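Local coordinates for F5/8 type C domain protein (Clostridium perfringens, PDB 7JRM) that probably binds mucin-type glycans through a calcium-bearing carbohydrate-binding module of the O-glycopeptidase ZmpB, joined here to a probable internalin-like domain, at residues Gln111-Asn116 and Gly151-Val156; Arg102-Val107 and Phe124-Gly129; Lys346-Leu351 and Lys368-Leu373. All coordinates share one frame; numbering follows the deposited sequence.

Contact 1: residues Gln111-Asn116 and Gly151-Val156; sequences QIRLLN and GIDRHV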
loop_
_atom_site.group_PDB
_atom_site.type_symbol
_atom_site.label_atom_id
_atom_site.label_comp_id
_atom_site.label_asym_id
_atom_site.label_seq_id
_atom_site.Cartn_x
_atom_site.Cartn_y
_atom_site.Cartn_z
ATOM N N GLN A 111 -1.704 -40.901 -2.100
ATOM C CA GLN A 111 -2.129 -39.514 -1.981
ATOM C C GLN A 111 -3.630 -39.390 -2.210
ATOM O O GLN A 111 -4.245 -40.190 -2.923
ATOM C CB GLN A 111 -1.379 -38.632 -2.980
ATOM C CG GLN A 111 0.096 -38.437 -2.671
ATOM C CD GLN A 111 0.831 -37.725 -3.791
ATOM O OE1 GLN A 111 0.952 -38.247 -4.900
ATOM N NE2 GLN A 111 1.323 -36.524 -3.508
ATOM N N ILE A 112 -4.224 -38.373 -1.590
ATOM C CA ILE A 112 -5.641 -38.093 -1.793
ATOM C C ILE A 112 -5.841 -37.594 -3.217
ATOM O O ILE A 112 -5.276 -36.568 -3.615
ATOM C CB ILE A 112 -6.152 -37.076 -0.764
ATOM C CG1 ILE A 112 -6.177 -37.707 0.629
ATOM C CG2 ILE A 112 -7.530 -36.570 -1.156
ATOM C CD1 ILE A 112 -6.345 -36.709 1.745
ATOM N N ARG A 113 -6.639 -38.323 -3.993
ATOM C CA ARG A 113 -6.825 -38.023 -5.405
ATOM C C ARG A 113 -8.298 -38.144 -5.763
ATOM O O ARG A 113 -8.925 -39.172 -5.492
ATOM C CB ARG A 113 -5.987 -38.963 -6.282
ATOM C CG ARG A 113 -4.488 -38.733 -6.168
ATOM C CD ARG A 113 -3.694 -39.824 -6.870
ATOM N NE ARG A 113 -4.002 -41.155 -6.357
ATOM C CZ ARG A 113 -4.262 -42.209 -7.125
ATOM N NH1 ARG A 113 -4.254 -42.089 -8.445
ATOM N NH2 ARG A 113 -4.532 -43.383 -6.573
ATOM N N LEU A 114 -8.841 -37.093 -6.373
ATOM C CA LEU A 114 -10.226 -37.058 -6.814
ATOM C C LEU A 114 -10.275 -36.702 -8.294
ATOM O O LEU A 114 -9.260 -36.363 -8.909
ATOM C CB LEU A 114 -11.051 -36.058 -5.993
ATOM C CG LEU A 114 -11.197 -36.367 -4.502
ATOM C CD1 LEU A 114 -12.090 -35.339 -3.825
ATOM C CD2 LEU A 114 -11.739 -37.772 -4.299
ATOM N N LEU A 115 -11.472 -36.779 -8.863
ATOM C CA LEU A 115 -11.687 -36.513 -10.279
ATOM C C LEU A 115 -12.240 -35.107 -10.475
ATOM O O LEU A 115 -13.134 -34.671 -9.744
ATOM C CB LEU A 115 -12.644 -37.541 -10.886
ATOM C CG LEU A 115 -12.870 -37.467 -12.397
ATOM C CD1 LEU A 115 -11.649 -37.974 -13.148
ATOM C CD2 LEU A 115 -14.111 -38.253 -12.792
ATOM N N ASN A 116 -11.700 -34.403 -11.466
ATOM C CA ASN A 116 -12.150 -33.060 -11.797
ATOM C C ASN A 116 -13.249 -33.112 -12.855
ATOM O O ASN A 116 -13.570 -34.163 -13.412
ATOM C CB ASN A 116 -10.979 -32.208 -12.286
ATOM C CG ASN A 116 -10.045 -31.801 -11.163
ATOM O OD1 ASN A 116 -10.486 -31.492 -10.057
ATOM N ND2 ASN A 116 -8.747 -31.799 -11.444
ATOM N N GLY A 151 -15.440 -37.053 -2.818
ATOM C CA GLY A 151 -15.469 -37.890 -3.999
ATOM C C GLY A 151 -14.859 -39.245 -3.716
ATOM O O GLY A 151 -14.338 -39.510 -2.628
ATOM N N ILE A 152 -14.939 -40.104 -4.727
ATOM C CA ILE A 152 -14.341 -41.431 -4.658
ATOM C C ILE A 152 -12.850 -41.314 -4.941
ATOM O O ILE A 152 -12.442 -40.690 -5.929
ATOM C CB ILE A 152 -15.024 -42.386 -5.650
ATOM C CG1 ILE A 152 -16.488 -42.610 -5.262
ATOM C CG2 ILE A 152 -14.279 -43.712 -5.722
ATOM C CD1 ILE A 152 -16.684 -43.642 -4.174
ATOM N N ASP A 153 -12.031 -41.903 -4.071
ATOM C CA ASP A 153 -10.587 -41.863 -4.264
ATOM C C ASP A 153 -10.205 -42.581 -5.551
ATOM O O ASP A 153 -10.809 -43.589 -5.925
ATOM C CB ASP A 153 -9.873 -42.496 -3.068
ATOM C CG ASP A 153 -8.366 -42.338 -3.138
ATOM O OD1 ASP A 153 -7.870 -41.207 -2.957
ATOM O OD2 ASP A 153 -7.672 -43.348 -3.372
ATOM N N ARG A 154 -9.189 -42.050 -6.235
ATOM C CA ARG A 154 -8.809 -42.557 -7.548
ATOM C C ARG A 154 -8.110 -43.909 -7.492
ATOM O O ARG A 154 -7.896 -44.515 -8.548
ATOM C CB ARG A 154 -7.911 -41.542 -8.260
ATOM C CG ARG A 154 -8.625 -40.265 -8.678
ATOM C CD ARG A 154 -9.984 -40.566 -9.294
ATOM N NE ARG A 154 -9.867 -41.225 -10.592
ATOM C CZ ARG A 154 -10.898 -41.507 -11.382
ATOM N NH1 ARG A 154 -10.702 -42.107 -12.547
ATOM N NH2 ARG A 154 -12.129 -41.188 -11.005
ATOM N N HIS A 155 -7.751 -44.398 -6.302
ATOM C CA HIS A 155 -7.091 -45.694 -6.201
ATOM C C HIS A 155 -8.002 -46.842 -6.622
ATOM O O HIS A 155 -7.501 -47.906 -7.004
ATOM C CB HIS A 155 -6.590 -45.917 -4.772
ATOM C CG HIS A 155 -6.012 -47.277 -4.533
ATOM N ND1 HIS A 155 -4.705 -47.594 -4.833
ATOM C CD2 HIS A 155 -6.564 -48.402 -4.018
ATOM C CE1 HIS A 155 -4.477 -48.857 -4.517
ATOM N NE2 HIS A 155 -5.589 -49.369 -4.021
ATOM N N VAL A 156 -9.319 -46.649 -6.575
ATOM C CA VAL A 156 -10.265 -47.698 -6.935
ATOM C C VAL A 156 -10.923 -47.368 -8.268
ATOM O O VAL A 156 -12.081 -47.727 -8.508
ATOM C CB VAL A 156 -11.322 -47.894 -5.832
ATOM C CG1 VAL A 156 -10.678 -48.464 -4.577
ATOM C CG2 VAL A 156 -12.021 -46.579 -5.526
HETATM O O HOH W 1 -5.174 -42.702 -3.862
HETATM O O HOH W 2 -3.766 -45.924 -7.432
HETATM O O HOH W 3 -13.596 -37.827 -7.397
#
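Arg113 and Arg154 meet almost at right angles, and their guanidinium planes are turned 84° from each other. CB of Arg154 stands 3.7 Å above the plane of the Arg113 guanidinium, off toward its rim. Arg154 bends at chi2 and chi3, which carries its own guanidinium on to Leu115, whose CD1 sits 3.9 Å above that second plane. Alongside, Arg154 N donates to Arg113 O at 3.0 Å, tilted 35° out of the carbonyl plane, while CA of Asp153 offers a C-H to the same oxygen. The packing is tight around Leu114: CD2 lies 3.4 Å from Ile152 O and 3.5 Å from Gly151 C, close against a backbone that carries no side chain at Gly151. This is not sheet pairing. In the galactose-binding-like beta-sandwich of the NPCBM module, strand 112-115 pairs with strand 121-124, and here it lies across the end of strand 145-152, whose Ile152 side chain comes about 7 Å from the bound calcium. Asp153 opens the wetter side. With CG anti to its backbone N (chi1 -173°), the carboxylate turns back to the strand, where OD1 takes a weak bond from Arg113 N at 3.3 Å and OD2 closes an Asx turn with His155 N. Asp217 brings a second carboxylate close to OD1, which might raise the proton affinity of either. Two waters join this side: one links Gln111 O, Asp153 OD2 and NH2 of Arg113, and another bridges that NH2 to ND1 of partly exposed His155.

Contact 2: residues Arg102-Val107 and Phe124-Gly129; sequences RKDRAV and FAKGIG
The carboxylate of Asp104 is the flat group here, held against Lys126 and its neighbours. Over one face lies Ala125 O, 3.5 Å from Asp104 CG, with CD of Lys126 on the same side, off toward the rim and 4.0 Å from that carbon. At the edge, OD1 accepts from Gly127 N at 3.3 Å through its anti lone pair. Lys126 NZ makes a salt bridge to OD2 at 3.0 Å, meeting it on the syn side but tilted 27° out of the plane. The lysine reaches it by bending at chi2 and chi3, so that the two side chains run alongside each other the same way. Each has a second partner: Ser87 OG bonds Asp104 OD1, and Asp88 pairs with Lys126 NZ. The backbone of Asp104 joins in, its N donating to Gly127 O at 2.8 Å and its O sharing a water with Phe124 O. Next to it Lys103 and Ile128 make the antiparallel non-hydrogen-bonded pair; beyond them Arg102 and Gly129 form the hydrogen-bonded one, joined by bonds in both directions. Gly129 has no side chain, and the returning chain comes in close, with Ala106 CA only 4.1 Å from Gly129 CA. Asp104, in a left-handed backbone conformation (phi 63°), follows the short strand 102-103, an edge strand laid against 127-131 in the antiparallel sheet of a carbohydrate-binding beta-sandwich.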
loop_
_atom_site.group_PDB
_atom_site.type_symbol
_atom_site.label_atom_id
_atom_site.label_comp_id
_atom_site.label_asym_id
_atom_site.label_seq_id
_atom_site.Cartn_x
_atom_site.Cartn_y
_atom_site.Cartn_z
ATOM N N ARG A 102 -7.021 -42.172 7.648
ATOM C CA ARG A 102 -5.684 -41.628 7.458
ATOM C C ARG A 102 -5.748 -40.116 7.286
ATOM O O ARG A 102 -6.627 -39.596 6.591
ATOM C CB ARG A 102 -5.000 -42.259 6.241
ATOM C CG ARG A 102 -4.561 -43.698 6.450
ATOM C CD ARG A 102 -3.398 -43.785 7.424
ATOM N NE ARG A 102 -2.219 -43.075 6.936
ATOM C CZ ARG A 102 -1.327 -43.596 6.098
ATOM N NH1 ARG A 102 -1.479 -44.835 5.651
ATOM N NH2 ARG A 102 -0.283 -42.877 5.708
ATOM N N LYS A 103 -4.809 -39.419 7.921
ATOM C CA LYS A 103 -4.688 -37.974 7.787
ATOM C C LYS A 103 -3.781 -37.647 6.609
ATOM O O LYS A 103 -2.681 -38.198 6.495
ATOM C CB LYS A 103 -4.130 -37.354 9.068
ATOM C CG LYS A 103 -5.010 -37.534 10.293
ATOM C CD LYS A 103 -4.478 -36.729 11.470
ATOM C CE LYS A 103 -5.199 -37.086 12.760
ATOM N NZ LYS A 103 -4.729 -36.260 13.906
ATOM N N ASP A 104 -4.252 -36.761 5.733
ATOM C CA ASP A 104 -3.519 -36.260 4.572
ATOM C C ASP A 104 -3.188 -37.349 3.555
ATOM O O ASP A 104 -2.445 -37.091 2.601
ATOM C CB ASP A 104 -2.235 -35.532 4.993
ATOM C CG ASP A 104 -2.516 -34.254 5.760
ATOM O OD1 ASP A 104 -3.600 -33.669 5.562
ATOM O OD2 ASP A 104 -1.659 -33.835 6.565
ATOM N N ARG A 105 -3.720 -38.557 3.731
ATOM C CA ARG A 105 -3.538 -39.642 2.778
ATOM C C ARG A 105 -4.869 -40.347 2.571
ATOM O O ARG A 105 -5.769 -40.278 3.412
ATOM C CB ARG A 105 -2.487 -40.662 3.247
ATOM C CG ARG A 105 -1.167 -40.067 3.714
ATOM C CD ARG A 105 -0.394 -39.443 2.564
ATOM N NE ARG A 105 0.047 -40.433 1.587
ATOM C CZ ARG A 105 1.054 -40.246 0.741
ATOM N NH1 ARG A 105 1.727 -39.102 0.754
ATOM N NH2 ARG A 105 1.391 -41.198 -0.117
ATOM N N ALA A 106 -4.985 -41.031 1.435
ATOM C CA ALA A 106 -6.147 -41.869 1.197
ATOM C C ALA A 106 -6.099 -43.097 2.103
ATOM O O ALA A 106 -5.092 -43.385 2.756
ATOM C CB ALA A 106 -6.220 -42.283 -0.272
ATOM N N VAL A 107 -7.214 -43.832 2.141
ATOM C CA VAL A 107 -7.293 -45.002 3.010
ATOM C C VAL A 107 -6.319 -46.083 2.554
ATOM O O VAL A 107 -5.873 -46.911 3.358
ATOM C CB VAL A 107 -8.745 -45.524 3.072
ATOM C CG1 VAL A 107 -9.155 -46.141 1.741
ATOM C CG2 VAL A 107 -8.908 -46.524 4.210
ATOM N N PHE A 124 -4.483 -33.875 -3.743
ATOM C CA PHE A 124 -4.526 -33.019 -2.566
ATOM C C PHE A 124 -3.437 -33.421 -1.582
ATOM O O PHE A 124 -3.160 -34.611 -1.396
ATOM C CB PHE A 124 -5.889 -33.096 -1.871
ATOM C CG PHE A 124 -7.031 -32.603 -2.710
ATOM C CD1 PHE A 124 -7.640 -33.436 -3.633
ATOM C CD2 PHE A 124 -7.500 -31.307 -2.570
ATOM C CE1 PHE A 124 -8.695 -32.984 -4.403
ATOM C CE2 PHE A 124 -8.554 -30.849 -3.338
ATOM C CZ PHE A 124 -9.152 -31.688 -4.254
ATOM N N ALA A 125 -2.824 -32.422 -0.946
ATOM C CA ALA A 125 -1.867 -32.708 0.113
ATOM C C ALA A 125 -2.556 -32.860 1.462
ATOM O O ALA A 125 -2.034 -33.546 2.349
ATOM C CB ALA A 125 -0.808 -31.607 0.182
ATOM N N LYS A 126 -3.724 -32.242 1.630
ATOM C CA LYS A 126 -4.443 -32.239 2.893
ATOM C C LYS A 126 -5.831 -32.838 2.713
ATOM O O LYS A 126 -6.441 -32.724 1.646
ATOM C CB LYS A 126 -4.560 -30.819 3.456
ATOM C CG LYS A 126 -3.279 -30.008 3.361
ATOM C CD LYS A 126 -2.246 -30.487 4.368
ATOM C CE LYS A 126 -2.662 -30.141 5.788
ATOM N NZ LYS A 126 -1.853 -30.876 6.800
ATOM N N GLY A 127 -6.322 -33.468 3.767
ATOM C CA GLY A 127 -7.649 -34.042 3.759
ATOM C C GLY A 127 -7.712 -35.257 4.663
ATOM O O GLY A 127 -6.783 -35.551 5.409
ATOM N N ILE A 128 -8.840 -35.958 4.574
ATOM C CA ILE A 128 -9.108 -37.143 5.380
ATOM C C ILE A 128 -9.522 -38.269 4.443
ATOM O O ILE A 128 -10.513 -38.142 3.716
ATOM C CB ILE A 128 -10.200 -36.890 6.433
ATOM C CG1 ILE A 128 -9.792 -35.748 7.365
ATOM C CG2 ILE A 128 -10.483 -38.157 7.224
ATOM C CD1 ILE A 128 -8.596 -36.072 8.234
ATOM N N GLY A 129 -8.767 -39.367 4.461
ATOM C CA GLY A 129 -9.092 -40.538 3.681
ATOM C C GLY A 129 -9.760 -41.583 4.551
ATOM O O GLY A 129 -9.185 -42.039 5.540
HETATM O O HOH W 4 -2.407 -36.709 0.121
#

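Contact 3: residues Lys346-Leu351 and Lys368-Leu373; sequences KNLETL and KKLNTL
Thr350 and Thr372 stand side by side on one face of a parallel pair of strands, CG2 to CG2 3.8 Å, while Leu351 and Leu373 do the same on the other. The backbone bonds that set this register are Leu351 N to Thr372 O at 2.9 Å and Thr372 N to Glu349 O at 3.3 Å; Asn371 N adds a weak bond to the same Glu349 oxygen. C-H groups contribute as well, with CA of Glu349 directed at Lys369 O. Apolar contact centres on CD1 of Leu370, which is 4.2 Å from CG of Leu348 and 4.0 Å from CB of Leu351; chi1 of -169° puts CG anti to the backbone N and turns the branch in toward them. Leu373 CD1 reaches the same Leu351 CB at 3.9 Å. Among polar side chains, extended Lys369 runs alongside Asn347 and gives its NZ to OD1 at 2.9 Å, in the carbonyl plane, while Asn347 ND2 bonds Tyr326 O. Water takes over where the loops diverge: one molecule ties Lys346 O and Leu348 O to Lys369 N. The sequences NLETL and KLNTL recur 22 residues apart, as in internalin-type leucine-rich repeats. Strand 350-352 lies between 330-332 and 372-384 in a mixed sheet, with Leu331 of the first strand packing on Leu348 and Leu351.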
loop_
_atom_site.group_PDB
_atom_site.type_symbol
_atom_site.label_atom_id
_atom_site.label_comp_id
_atom_site.label_asym_id
_atom_site.label_seq_id
_atom_site.Cartn_x
_atom_site.Cartn_y
_atom_site.Cartn_z
ATOM N N LYS A 346 8.169 26.666 -4.891
ATOM C CA LYS A 346 8.364 25.220 -4.851
ATOM C C LYS A 346 8.465 24.603 -6.240
ATOM O O LYS A 346 9.002 23.497 -6.372
ATOM C CB LYS A 346 7.227 24.559 -4.070
ATOM C CG LYS A 346 5.887 24.568 -4.789
ATOM C CD LYS A 346 4.778 24.029 -3.899
ATOM C CE LYS A 346 3.527 23.715 -4.704
ATOM N NZ LYS A 346 2.315 23.635 -3.841
ATOM N N ASN A 347 7.968 25.281 -7.273
ATOM C CA ASN A 347 7.997 24.766 -8.634
ATOM C C ASN A 347 9.170 25.305 -9.442
ATOM O O ASN A 347 9.213 25.104 -10.661
ATOM C CB ASN A 347 6.683 25.087 -9.349
ATOM C CG ASN A 347 5.498 24.364 -8.742
ATOM O OD1 ASN A 347 5.479 23.134 -8.666
ATOM N ND2 ASN A 347 4.501 25.123 -8.303
ATOM N N LEU A 348 10.118 25.983 -8.797
ATOM C CA LEU A 348 11.260 26.539 -9.510
ATOM C C LEU A 348 12.140 25.421 -10.055
ATOM O O LEU A 348 12.560 24.527 -9.314
ATOM C CB LEU A 348 12.068 27.450 -8.587
ATOM C CG LEU A 348 13.226 28.214 -9.234
ATOM C CD1 LEU A 348 12.716 29.139 -10.327
ATOM C CD2 LEU A 348 14.004 28.995 -8.187
ATOM N N GLU A 349 12.416 25.474 -11.358
ATOM C CA GLU A 349 13.238 24.472 -12.023
ATOM C C GLU A 349 14.585 24.997 -12.488
ATOM O O GLU A 349 15.540 24.222 -12.567
ATOM C CB GLU A 349 12.492 23.890 -13.231
ATOM C CG GLU A 349 11.105 23.357 -12.908
ATOM C CD GLU A 349 10.230 23.220 -14.138
ATOM O OE1 GLU A 349 10.757 23.357 -15.262
ATOM O OE2 GLU A 349 9.016 22.972 -13.981
ATOM N N THR A 350 14.687 26.289 -12.792
ATOM C CA THR A 350 15.923 26.874 -13.294
ATOM C C THR A 350 16.127 28.239 -12.655
ATOM O O THR A 350 15.213 29.069 -12.655
ATOM C CB THR A 350 15.893 27.005 -14.822
ATOM O OG1 THR A 350 15.907 25.699 -15.413
ATOM C CG2 THR A 350 17.098 27.791 -15.318
ATOM N N LEU A 351 17.323 28.464 -12.112
ATOM C CA LEU A 351 17.687 29.736 -11.496
ATOM C C LEU A 351 18.972 30.231 -12.145
ATOM O O LEU A 351 20.037 29.635 -11.956
ATOM C CB LEU A 351 17.858 29.591 -9.983
ATOM C CG LEU A 351 18.047 30.885 -9.189
ATOM C CD1 LEU A 351 17.084 31.961 -9.667
ATOM C CD2 LEU A 351 17.871 30.630 -7.700
ATOM N N LYS A 368 12.684 21.165 -4.559
ATOM C CA LYS A 368 12.847 19.803 -5.051
ATOM C C LYS A 368 13.001 19.715 -6.564
ATOM O O LYS A 368 13.407 18.661 -7.063
ATOM C CB LYS A 368 11.656 18.944 -4.614
ATOM C CG LYS A 368 11.428 18.911 -3.111
ATOM C CD LYS A 368 10.000 18.502 -2.782
ATOM C CE LYS A 368 9.697 18.696 -1.305
ATOM N NZ LYS A 368 10.429 19.863 -0.735
ATOM N N LYS A 369 12.693 20.778 -7.303
ATOM C CA LYS A 369 12.746 20.748 -8.759
ATOM C C LYS A 369 13.878 21.583 -9.339
ATOM O O LYS A 369 14.012 21.649 -10.565
ATOM C CB LYS A 369 11.410 21.216 -9.347
ATOM C CG LYS A 369 10.196 20.515 -8.763
ATOM C CD LYS A 369 9.001 20.600 -9.698
ATOM C CE LYS A 369 7.711 20.246 -8.977
ATOM N NZ LYS A 369 6.507 20.675 -9.743
ATOM N N LEU A 370 14.698 22.215 -8.501
ATOM C CA LEU A 370 15.773 23.087 -8.974
ATOM C C LEU A 370 16.919 22.222 -9.481
ATOM O O LEU A 370 17.859 21.898 -8.753
ATOM C CB LEU A 370 16.229 24.027 -7.865
ATOM C CG LEU A 370 17.167 25.161 -8.283
ATOM C CD1 LEU A 370 16.701 25.794 -9.586
ATOM C CD2 LEU A 370 17.268 26.206 -7.184
ATOM N N ASN A 371 16.842 21.845 -10.758
ATOM C CA ASN A 371 17.871 21.024 -11.385
ATOM C C ASN A 371 18.897 21.834 -12.164
ATOM O O ASN A 371 19.975 21.310 -12.465
ATOM C CB ASN A 371 17.232 19.994 -12.324
ATOM C CG ASN A 371 16.538 18.873 -11.575
ATOM O OD1 ASN A 371 16.756 18.681 -10.379
ATOM N ND2 ASN A 371 15.696 18.124 -12.279
ATOM N N THR A 372 18.594 23.086 -12.499
ATOM C CA THR A 372 19.503 23.956 -13.242
ATOM C C THR A 372 19.790 25.182 -12.382
ATOM O O THR A 372 18.946 26.077 -12.263
ATOM C CB THR A 372 18.908 24.352 -14.591
ATOM O OG1 THR A 372 18.641 23.173 -15.361
ATOM C CG2 THR A 372 19.876 25.241 -15.358
ATOM N N LEU A 373 20.977 25.222 -11.783
ATOM C CA LEU A 373 21.402 26.332 -10.935
ATOM C C LEU A 373 22.664 26.938 -11.532
ATOM O O LEU A 373 23.728 26.311 -11.516
ATOM C CB LEU A 373 21.641 25.866 -9.499
ATOM C CG LEU A 373 22.135 26.934 -8.520
ATOM C CD1 LEU A 373 21.098 28.034 -8.355
ATOM C CD2 LEU A 373 22.478 26.311 -7.176
HETATM O O HOH W 5 11.718 23.519 -7.005
HETATM O O HOH W 6 10.070 21.906 -4.234
HETATM O O HOH W 7 16.351 22.164 -14.619
#

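Contacts 1 and 2 share the NPCBM module, their centres 10 Å apart, and their segments alternate along the chain: 102-107, 111-116, 124-129, then 151-156. They touch directly, Ile112 O probably accepting from Phe124 N and Ala106 CB packing on Asp153 OD1, and both reach the sheet that holds strands 127-131, 145-152 and 215-224. Contact 3 follows much later, with its centre 69 Å from contact 1 and 67 Å from contact 2, on the opposite side of the chain's centre. Five helices, from 232-242 to 322-326, come between in sequence. The elongated chain thus keeps its probable sugar-binding module well away from the leucine-rich part.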